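Local structure of DUF3218 domain-containing protein (Pseudomonas aeruginosa, 2IGS) at residues 29-34 against 98-103; 143-148 against 182-187; 152-157 against 211-216. The protein is of unknown function but belongs to a family grouped with the lysozyme-like proteins, so a role in acting on glycans is conceivable though unproven. All blocks are in the same frame, centred on the assembly; numbering follows the deposited sequence. Where two conformers were deposited one is given.

Contacts 1 and 2 lie on opposite sides of the chain's centre, their own centres 36 Å apart, and contact 3 bridges the gap between them. It reaches contact 1 through helix-to-helix packing of Met102 O on Leu211 CD1 (4.0 Å). Its tie to contact 2, whose centre is 17 Å away, is largely polar: Glu145 OE1 and Arg157 NH2 form a 2.9 Å salt bridge, and Gly182 N lies 2.7 Å from Leu156 O, a probable hydrogen bond. No active site is known. An acetic acid, probably from the crystallisation liquor, lies about 4 Å from the Glu145 side chain of contact 2. In contact 3 the Asn155 side chain also has a bound acetic acid about 5 Å away.

Contact 1 of 3, residues 29-34 against 98-103; sequences PGFVFP and LLTSMA
Apolar packing carries most of this contact, in which the loop between helices 12-27 and 35-48 lies against the long helix 87-113. Leu99 is at its middle. Its CG stands anti to the carbonyl carbon (chi1 -70°), which carries CG and its methyls toward the loop. There CD1 meets Phe33 CE2 at 3.3 Å, a tight approach for two carbons, while CD2 stays 4.1 Å from Phe33 CE2. On Phe31 the same CD1 methyl finds a looser neighbour, with Leu99 CD1 4.2 Å from Phe31 CE2. Both phenylalanines hold CG anti to the backbone N (chi1 173° and -174°), and both rings cross the leucine obliquely. One turn further along the helix, Pro34 and Ala103, the pair whose CA atoms are nearest across the two segments, meet through their beta carbons, CB to CB 3.8 Å.

Polar atoms meet carbon rather than one another. Thr100 OG1 sits at the edge of the Phe31 ring, in its plane, 3.7 Å from CE1; its hydrogen bond is made within its own helix, to Leu96 O. Leu99 O, which accepts from Ala103 N in the regular helical pattern, has Pro34 CG 3.7 Å away.

Pro34 is also the N-cap residue of helix 35-48, and its O is hydrogen-bonded to Thr38 OG1. Phe31 and Phe33 additionally touch Ala24, so the two rings lie between helix 12-27 and helix 87-113. With no hydrogen bond crossing between the segments, the loop is held to helix 87-113 by the fit of its rings and by burial of apolar surface, while Thr100 OG1 and Leu99 O find their hydrogen bonds within the helix.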
loop_
_atom_site.group_PDB
_atom_site.type_symbol
_atom_site.label_atom_id
_atom_site.label_comp_id
_atom_site.label_asym_id
_atom_site.label_seq_id
_atom_site.Cartn_x
_atom_site.Cartn_y
_atom_site.Cartn_z
ATOM N N PRO F 29 57.348 2.769 17.711
ATOM C CA PRO F 29 57.158 1.359 18.068
ATOM C C PRO F 29 55.932 1.135 18.968
ATOM O O PRO F 29 55.356 0.048 18.956
ATOM C CB PRO F 29 58.451 1.007 18.806
ATOM C CG PRO F 29 59.469 1.963 18.253
ATOM C CD PRO F 29 58.718 3.237 17.997
ATOM N N GLY F 30 55.526 2.168 19.707
ATOM C CA GLY F 30 54.386 2.083 20.629
ATOM C C GLY F 30 53.013 2.313 20.023
ATOM O O GLY F 30 52.003 2.195 20.725
ATOM N N PHE F 31 52.976 2.656 18.732
ATOM C CA PHE F 31 51.732 2.848 17.984
ATOM C C PHE F 31 51.137 1.479 17.695
ATOM O O PHE F 31 51.808 0.601 17.142
ATOM C CB PHE F 31 52.026 3.599 16.674
ATOM C CG PHE F 31 50.853 3.705 15.727
ATOM C CD1 PHE F 31 49.937 4.755 15.835
ATOM C CD2 PHE F 31 50.680 2.774 14.695
ATOM C CE1 PHE F 31 48.859 4.872 14.933
ATOM C CE2 PHE F 31 49.613 2.878 13.802
ATOM C CZ PHE F 31 48.698 3.933 13.919
ATOM N N VAL F 32 49.880 1.302 18.090
ATOM C CA VAL F 32 49.146 0.066 17.834
ATOM C C VAL F 32 48.648 0.081 16.381
ATOM O O VAL F 32 47.707 0.817 16.035
ATOM C CB VAL F 32 47.969 -0.121 18.839
ATOM C CG1 VAL F 32 47.343 -1.505 18.694
ATOM C CG2 VAL F 32 48.425 0.102 20.285
ATOM N N PHE F 33 49.310 -0.707 15.533
ATOM C CA PHE F 33 49.002 -0.802 14.103
ATOM C C PHE F 33 47.668 -1.541 13.879
ATOM O O PHE F 33 47.524 -2.701 14.290
ATOM C CB PHE F 33 50.157 -1.512 13.373
ATOM C CG PHE F 33 50.008 -1.538 11.878
ATOM C CD1 PHE F 33 49.544 -2.679 11.227
ATOM C CD2 PHE F 33 50.318 -0.424 11.114
ATOM C CE1 PHE F 33 49.389 -2.699 9.827
ATOM C CE2 PHE F 33 50.153 -0.436 9.722
ATOM C CZ PHE F 33 49.689 -1.574 9.083
ATOM N N PRO F 34 46.684 -0.873 13.228
ATOM C CA PRO F 34 45.390 -1.547 12.981
ATOM C C PRO F 34 45.476 -2.502 11.771
ATOM O O PRO F 34 44.978 -2.164 10.670
ATOM C CB PRO F 34 44.424 -0.376 12.711
ATOM C CG PRO F 34 45.308 0.760 12.210
ATOM C CD PRO F 34 46.718 0.506 12.700
ATOM N N LEU F 98 46.497 8.553 8.532
ATOM C CA LEU F 98 45.870 7.725 7.512
ATOM C C LEU F 98 45.457 6.369 8.077
ATOM O O LEU F 98 44.346 5.905 7.843
ATOM C CB LEU F 98 46.801 7.513 6.311
ATOM C CG LEU F 98 46.154 6.832 5.088
ATOM C CD1 LEU F 98 46.862 7.261 3.790
ATOM C CD2 LEU F 98 46.128 5.291 5.220
ATOM N N LEU F 99 46.364 5.728 8.801
ATOM C CA LEU F 99 46.091 4.407 9.316
ATOM C C LEU F 99 44.965 4.436 10.337
ATOM O O LEU F 99 44.040 3.620 10.266
ATOM C CB LEU F 99 47.348 3.804 9.913
ATOM C CG LEU F 99 48.439 3.432 8.909
ATOM C CD1 LEU F 99 49.627 2.863 9.639
ATOM C CD2 LEU F 99 47.904 2.446 7.857
ATOM N N THR F 100 45.059 5.394 11.265
ATOM C CA THR F 100 44.037 5.646 12.279
ATOM C C THR F 100 42.677 5.913 11.640
ATOM O O THR F 100 41.697 5.301 12.033
ATOM C CB THR F 100 44.432 6.824 13.205
ATOM O OG1 THR F 100 45.655 6.517 13.892
ATOM C CG2 THR F 100 43.383 7.073 14.245
ATOM N N SER F 101 42.634 6.800 10.645
ATOM C CA SER F 101 41.375 7.283 10.085
ATOM C C SER F 101 40.657 6.189 9.300
ATOM O O SER F 101 39.446 6.012 9.451
ATOM C CB SER F 101 41.583 8.561 9.243
ATOM O OG SER F 101 41.364 8.369 7.845
HETATM N N MSE F 102 41.403 5.434 8.489
HETATM C CA MSE F 102 40.842 4.280 7.803
HETATM C C MSE F 102 40.248 3.247 8.735
HETATM O O MSE F 102 39.219 2.671 8.412
HETATM C CB MSE F 102 41.872 3.602 6.921
HETATM C CG MSE F 102 42.063 4.283 5.603
HETATM SE SE MSE F 102 42.694 3.091 4.230
HETATM C CE MSE F 102 43.818 1.895 5.263
ATOM N N ALA F 103 40.889 3.010 9.879
ATOM C CA ALA F 103 40.423 2.004 10.823
ATOM C C ALA F 103 39.076 2.425 11.395
ATOM O O ALA F 103 38.138 1.644 11.406
ATOM C CB ALA F 103 41.449 1.802 11.940
#

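Contact 2 of 3, residues 143-148 against 182-187; sequences SQESGL and GLRLDA
Arg184 and Glu145 run in parallel. The arginine CB starts near Gln144 O; CG, anti to the carbonyl carbon (chi1 -73°), passes beside Glu145 OE1, and Arg184 CD comes within 3.7 Å of that oxygen. The chain then bends at chi3, NE and CZ also facing OE1, and brings one guanidinium face beneath Glu145 OE1, which sits 3.3 Å above the plane toward its rim, the carboxylate tilted 66° to it. Glu145 OE1 is 3.6 Å from Arg184 NH1, but the salt bridge rests on charge alone, with no N-H aimed at the oxygen, which also pairs with Arg157. Here the loop 143-148, which leads into strand 148-150, joins the loop 182-187, which precedes helix 190-200; each holds a type I turn. The first turn is also an ST turn, Ser143 OG accepting from Glu145 N at 3.0 Å. Between the loops, Leu185 N donates to Ser146 O (2.9 Å), nearly along the C=O axis though bent at the hydrogen (137°). Leu183 O takes a CA-H...O contact from Gly147 CA at 3.3 Å, an approach this close being made by a residue without a side chain. One water accepts from Leu148 N and donates to Leu183 O (2.7 Å), so bridging the two backbones. Leu185 CD1 rests on Gln144 CA.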
loop_
_atom_site.group_PDB
_atom_site.type_symbol
_atom_site.label_atom_id
_atom_site.label_comp_id
_atom_site.label_asym_id
_atom_site.label_seq_id
_atom_site.Cartn_x
_atom_site.Cartn_y
_atom_site.Cartn_z
ATOM N N SER F 143 25.191 16.806 -17.327
ATOM C CA SER F 143 24.722 18.153 -17.688
ATOM C C SER F 143 25.714 19.133 -17.090
ATOM O O SER F 143 26.625 18.704 -16.379
ATOM C CB SER F 143 23.333 18.418 -17.116
ATOM O OG SER F 143 23.432 18.736 -15.733
ATOM N N GLN F 144 25.539 20.434 -17.346
ATOM C CA GLN F 144 26.437 21.419 -16.758
ATOM C C GLN F 144 26.245 21.599 -15.275
ATOM O O GLN F 144 26.977 22.346 -14.664
ATOM C CB GLN F 144 26.444 22.786 -17.476
ATOM C CG GLN F 144 25.444 22.999 -18.597
ATOM C CD GLN F 144 25.879 24.141 -19.515
ATOM O OE1 GLN F 144 26.752 24.949 -19.163
ATOM N NE2 GLN F 144 25.275 24.217 -20.690
ATOM N N GLU F 145 25.271 20.905 -14.696
ATOM C CA GLU F 145 25.124 20.860 -13.245
ATOM C C GLU F 145 26.005 19.789 -12.625
ATOM O O GLU F 145 26.187 19.790 -11.413
ATOM C CB GLU F 145 23.668 20.614 -12.831
ATOM C CG GLU F 145 22.734 21.819 -12.960
ATOM C CD GLU F 145 23.126 22.998 -12.080
ATOM O OE1 GLU F 145 23.900 22.822 -11.119
ATOM O OE2 GLU F 145 22.649 24.120 -12.343
ATOM N N SER F 146 26.510 18.863 -13.445
ATOM C CA SER F 146 27.406 17.802 -12.980
ATOM C C SER F 146 28.749 18.317 -12.475
ATOM O O SER F 146 29.227 19.381 -12.896
ATOM C CB SER F 146 27.676 16.780 -14.096
ATOM O OG SER F 146 26.487 16.106 -14.463
ATOM N N GLY F 147 29.357 17.544 -11.576
ATOM C CA GLY F 147 30.687 17.829 -11.069
ATOM C C GLY F 147 31.504 16.563 -11.021
ATOM O O GLY F 147 31.355 15.693 -11.864
ATOM N N LEU F 148 32.353 16.457 -10.009
ATOM C CA LEU F 148 33.293 15.359 -9.872
ATOM C C LEU F 148 32.693 14.142 -9.182
ATOM O O LEU F 148 32.126 14.236 -8.086
ATOM C CB LEU F 148 34.488 15.836 -9.035
ATOM C CG LEU F 148 35.756 16.417 -9.663
ATOM C CD1 LEU F 148 35.672 16.453 -11.161
ATOM C CD2 LEU F 148 36.120 17.771 -9.057
ATOM N N GLY F 182 31.314 20.347 -4.179
ATOM C CA GLY F 182 30.269 21.184 -4.781
ATOM C C GLY F 182 30.621 21.852 -6.100
ATOM O O GLY F 182 29.840 22.632 -6.622
ATOM N N LEU F 183 31.777 21.529 -6.676
ATOM C CA LEU F 183 32.226 22.262 -7.869
ATOM C C LEU F 183 31.501 21.823 -9.156
ATOM O O LEU F 183 31.475 20.628 -9.483
ATOM C CB LEU F 183 33.757 22.200 -8.004
ATOM C CG LEU F 183 34.382 23.206 -8.979
ATOM C CD1 LEU F 183 34.443 24.575 -8.353
ATOM C CD2 LEU F 183 35.789 22.742 -9.375
ATOM N N ARG F 184 30.892 22.785 -9.857
ATOM C CA ARG F 184 30.194 22.531 -11.134
ATOM C C ARG F 184 31.202 22.464 -12.287
ATOM O O ARG F 184 32.243 23.114 -12.237
ATOM C CB ARG F 184 29.101 23.590 -11.399
ATOM C CG ARG F 184 27.857 23.430 -10.513
ATOM C CD ARG F 184 27.005 24.701 -10.326
ATOM N NE ARG F 184 26.374 24.690 -8.999
ATOM C CZ ARG F 184 25.230 25.292 -8.662
ATOM N NH1 ARG F 184 24.526 25.980 -9.548
ATOM N NH2 ARG F 184 24.784 25.193 -7.419
ATOM N N LEU F 185 30.898 21.677 -13.319
ATOM C CA LEU F 185 31.847 21.447 -14.425
ATOM C C LEU F 185 32.136 22.672 -15.319
ATOM O O LEU F 185 33.103 22.670 -16.094
ATOM C CB LEU F 185 31.509 20.201 -15.244
ATOM C CG LEU F 185 30.214 20.091 -16.036
ATOM C CD1 LEU F 185 30.065 21.209 -17.075
ATOM C CD2 LEU F 185 30.192 18.751 -16.709
ATOM N N ASP F 186 31.314 23.710 -15.210
ATOM C CA ASP F 186 31.563 24.931 -15.956
ATOM C C ASP F 186 32.290 25.991 -15.124
ATOM O O ASP F 186 32.499 27.104 -15.594
ATOM C CB ASP F 186 30.277 25.473 -16.615
ATOM C CG ASP F 186 29.162 25.796 -15.611
ATOM O OD1 ASP F 186 29.376 25.724 -14.379
ATOM O OD2 ASP F 186 28.048 26.146 -16.072
ATOM N N ALA F 187 32.698 25.633 -13.905
ATOM C CA ALA F 187 33.551 26.492 -13.083
ATOM C C ALA F 187 34.923 26.745 -13.724
ATOM O O ALA F 187 35.467 25.861 -14.394
ATOM C CB ALA F 187 33.718 25.914 -11.670
HETATM O O HOH W 1 32.366 18.538 -7.972
#

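Contact 3 of 3, residues 152-157 against 211-216; sequences YGVNLR and LAYFAA
Tyr152 opens the contact with its backbone: its O reaches the edge of the Phe214 ring, near the ring plane, 3.3 Å from CE2. The phenol itself leads away, and its hydroxyl is hydrogen-bonded to Val127 O. Gly153 follows with backbone angles (phi 101°) suited to glycine, and it packs directly against Phe214. Its O lies 3.2 Å from Tyr213 CE2, a close approach made obliquely to the ring.

Val154 makes the main contact. Its CA sits over the centre of the Tyr213 ring, 3.9 Å from the centroid and 13° off the normal, a CH-pi interaction. Over the same ring, CG1, anti to the backbone N (chi1 -170°), comes within 3.7 Å of Tyr213 CD1. Val154 and Tyr213 run antiparallel alongside each other. Tyr213, with CG likewise anti to its N, extends along the strand until its OH stands 3.6 Å from Asn155 CB. The amide of Asn155 turns elsewhere, ND2 bonding to Ser139 OG of the second subunit.

On the helix, Tyr213 CD2 lies 3.6 Å above the Phe214 ring plane, toward the rim, while Phe214 CD2 lies in plane at the edge of the Tyr213 ring. From the C-terminal helix 203-216, Tyr213 thus covers the outer strand 154-155 of a small antiparallel sheet, the second arm of the hairpin 148-155, and Phe214 the turn before it, consistent with the mainly helical, lysozyme-like grouping of the family.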
loop_
_atom_site.group_PDB
_atom_site.type_symbol
_atom_site.label_atom_id
_atom_site.label_comp_id
_atom_site.label_asym_id
_atom_site.label_seq_id
_atom_site.Cartn_x
_atom_site.Cartn_y
_atom_site.Cartn_z
ATOM N N TYR F 152 34.872 4.946 -5.867
ATOM C CA TYR F 152 33.692 4.089 -5.885
ATOM C C TYR F 152 32.463 4.767 -5.277
ATOM O O TYR F 152 31.882 4.298 -4.289
ATOM C CB TYR F 152 34.012 2.758 -5.209
ATOM C CG TYR F 152 35.099 1.948 -5.916
ATOM C CD1 TYR F 152 35.084 1.783 -7.306
ATOM C CD2 TYR F 152 36.111 1.306 -5.189
ATOM C CE1 TYR F 152 36.038 1.036 -7.942
ATOM C CE2 TYR F 152 37.070 0.546 -5.831
ATOM C CZ TYR F 152 37.035 0.426 -7.207
ATOM O OH TYR F 152 37.981 -0.346 -7.853
ATOM N N GLY F 153 32.065 5.881 -5.878
ATOM C CA GLY F 153 30.923 6.641 -5.368
ATOM C C GLY F 153 31.154 7.885 -4.530
ATOM O O GLY F 153 30.175 8.435 -3.983
ATOM N N VAL F 154 32.405 8.367 -4.426
ATOM C CA VAL F 154 32.649 9.679 -3.761
ATOM C C VAL F 154 32.192 10.862 -4.635
ATOM O O VAL F 154 32.934 11.397 -5.455
ATOM C CB VAL F 154 34.114 9.885 -3.244
ATOM C CG1 VAL F 154 34.209 11.148 -2.346
ATOM C CG2 VAL F 154 34.581 8.683 -2.493
ATOM N N ASN F 155 30.962 11.285 -4.405
ATOM C CA ASN F 155 30.328 12.328 -5.180
ATOM C C ASN F 155 30.625 13.698 -4.589
ATOM O O ASN F 155 29.941 14.172 -3.666
ATOM C CB ASN F 155 28.818 12.072 -5.236
ATOM C CG ASN F 155 28.139 12.812 -6.395
ATOM O OD1 ASN F 155 28.501 13.947 -6.735
ATOM N ND2 ASN F 155 27.155 12.169 -7.002
ATOM N N LEU F 156 31.645 14.340 -5.140
ATOM C CA LEU F 156 32.131 15.587 -4.594
ATOM C C LEU F 156 31.172 16.754 -4.889
ATOM O O LEU F 156 31.064 17.671 -4.085
ATOM C CB LEU F 156 33.561 15.866 -5.104
ATOM C CG LEU F 156 34.706 14.931 -4.692
ATOM C CD1 LEU F 156 36.020 15.434 -5.294
ATOM C CD2 LEU F 156 34.831 14.823 -3.185
ATOM N N ARG F 157 30.490 16.687 -6.032
ATOM C CA ARG F 157 29.538 17.695 -6.502
ATOM C C ARG F 157 28.383 17.857 -5.536
ATOM O O ARG F 157 27.860 18.943 -5.303
ATOM C CB ARG F 157 28.965 17.271 -7.856
ATOM C CG ARG F 157 27.798 18.123 -8.375
ATOM C CD ARG F 157 28.262 19.518 -8.755
ATOM N NE ARG F 157 27.166 20.365 -9.214
ATOM C CZ ARG F 157 26.363 21.049 -8.405
ATOM N NH1 ARG F 157 26.526 20.983 -7.086
ATOM N NH2 ARG F 157 25.383 21.793 -8.903
ATOM N N LEU F 211 36.383 5.546 2.289
ATOM C CA LEU F 211 35.906 5.178 3.612
ATOM C C LEU F 211 35.515 6.401 4.442
ATOM O O LEU F 211 34.553 6.345 5.182
ATOM C CB LEU F 211 36.988 4.362 4.340
ATOM C CG LEU F 211 37.306 2.998 3.722
ATOM C CD1 LEU F 211 38.431 2.301 4.466
ATOM C CD2 LEU F 211 36.053 2.125 3.634
ATOM N N ALA F 212 36.252 7.501 4.312
ATOM C CA ALA F 212 35.901 8.728 5.034
ATOM C C ALA F 212 34.510 9.252 4.669
ATOM O O ALA F 212 33.700 9.576 5.541
ATOM C CB ALA F 212 36.960 9.821 4.779
ATOM N N TYR F 213 34.284 9.374 3.367
ATOM C CA TYR F 213 33.021 9.774 2.762
ATOM C C TYR F 213 31.898 8.842 3.197
ATOM O O TYR F 213 30.923 9.277 3.804
ATOM C CB TYR F 213 33.196 9.732 1.249
ATOM C CG TYR F 213 31.950 10.031 0.442
ATOM C CD1 TYR F 213 31.554 11.342 0.201
ATOM C CD2 TYR F 213 31.210 8.999 -0.147
ATOM C CE1 TYR F 213 30.414 11.632 -0.545
ATOM C CE2 TYR F 213 30.057 9.279 -0.913
ATOM C CZ TYR F 213 29.669 10.595 -1.103
ATOM O OH TYR F 213 28.547 10.904 -1.846
ATOM N N PHE F 214 32.052 7.551 2.921
ATOM C CA PHE F 214 30.982 6.593 3.195
ATOM C C PHE F 214 30.716 6.346 4.665
ATOM O O PHE F 214 29.684 5.795 5.024
ATOM C CB PHE F 214 31.193 5.270 2.432
ATOM C CG PHE F 214 30.606 5.287 1.052
ATOM C CD1 PHE F 214 29.223 5.258 0.872
ATOM C CD2 PHE F 214 31.421 5.386 -0.058
ATOM C CE1 PHE F 214 28.672 5.300 -0.403
ATOM C CE2 PHE F 214 30.884 5.424 -1.330
ATOM C CZ PHE F 214 29.508 5.368 -1.506
ATOM N N ALA F 215 31.647 6.757 5.513
ATOM C CA ALA F 215 31.417 6.750 6.944
ATOM C C ALA F 215 30.560 7.955 7.357
ATOM O O ALA F 215 29.789 7.872 8.308
ATOM C CB ALA F 215 32.755 6.751 7.709
ATOM N N ALA F 216 30.716 9.074 6.655
ATOM C CA ALA F 216 30.102 10.320 7.086
ATOM C C ALA F 216 28.725 10.543 6.458
ATOM O O ALA F 216 27.824 11.160 7.056
ATOM C CB ALA F 216 31.016 11.482 6.765
#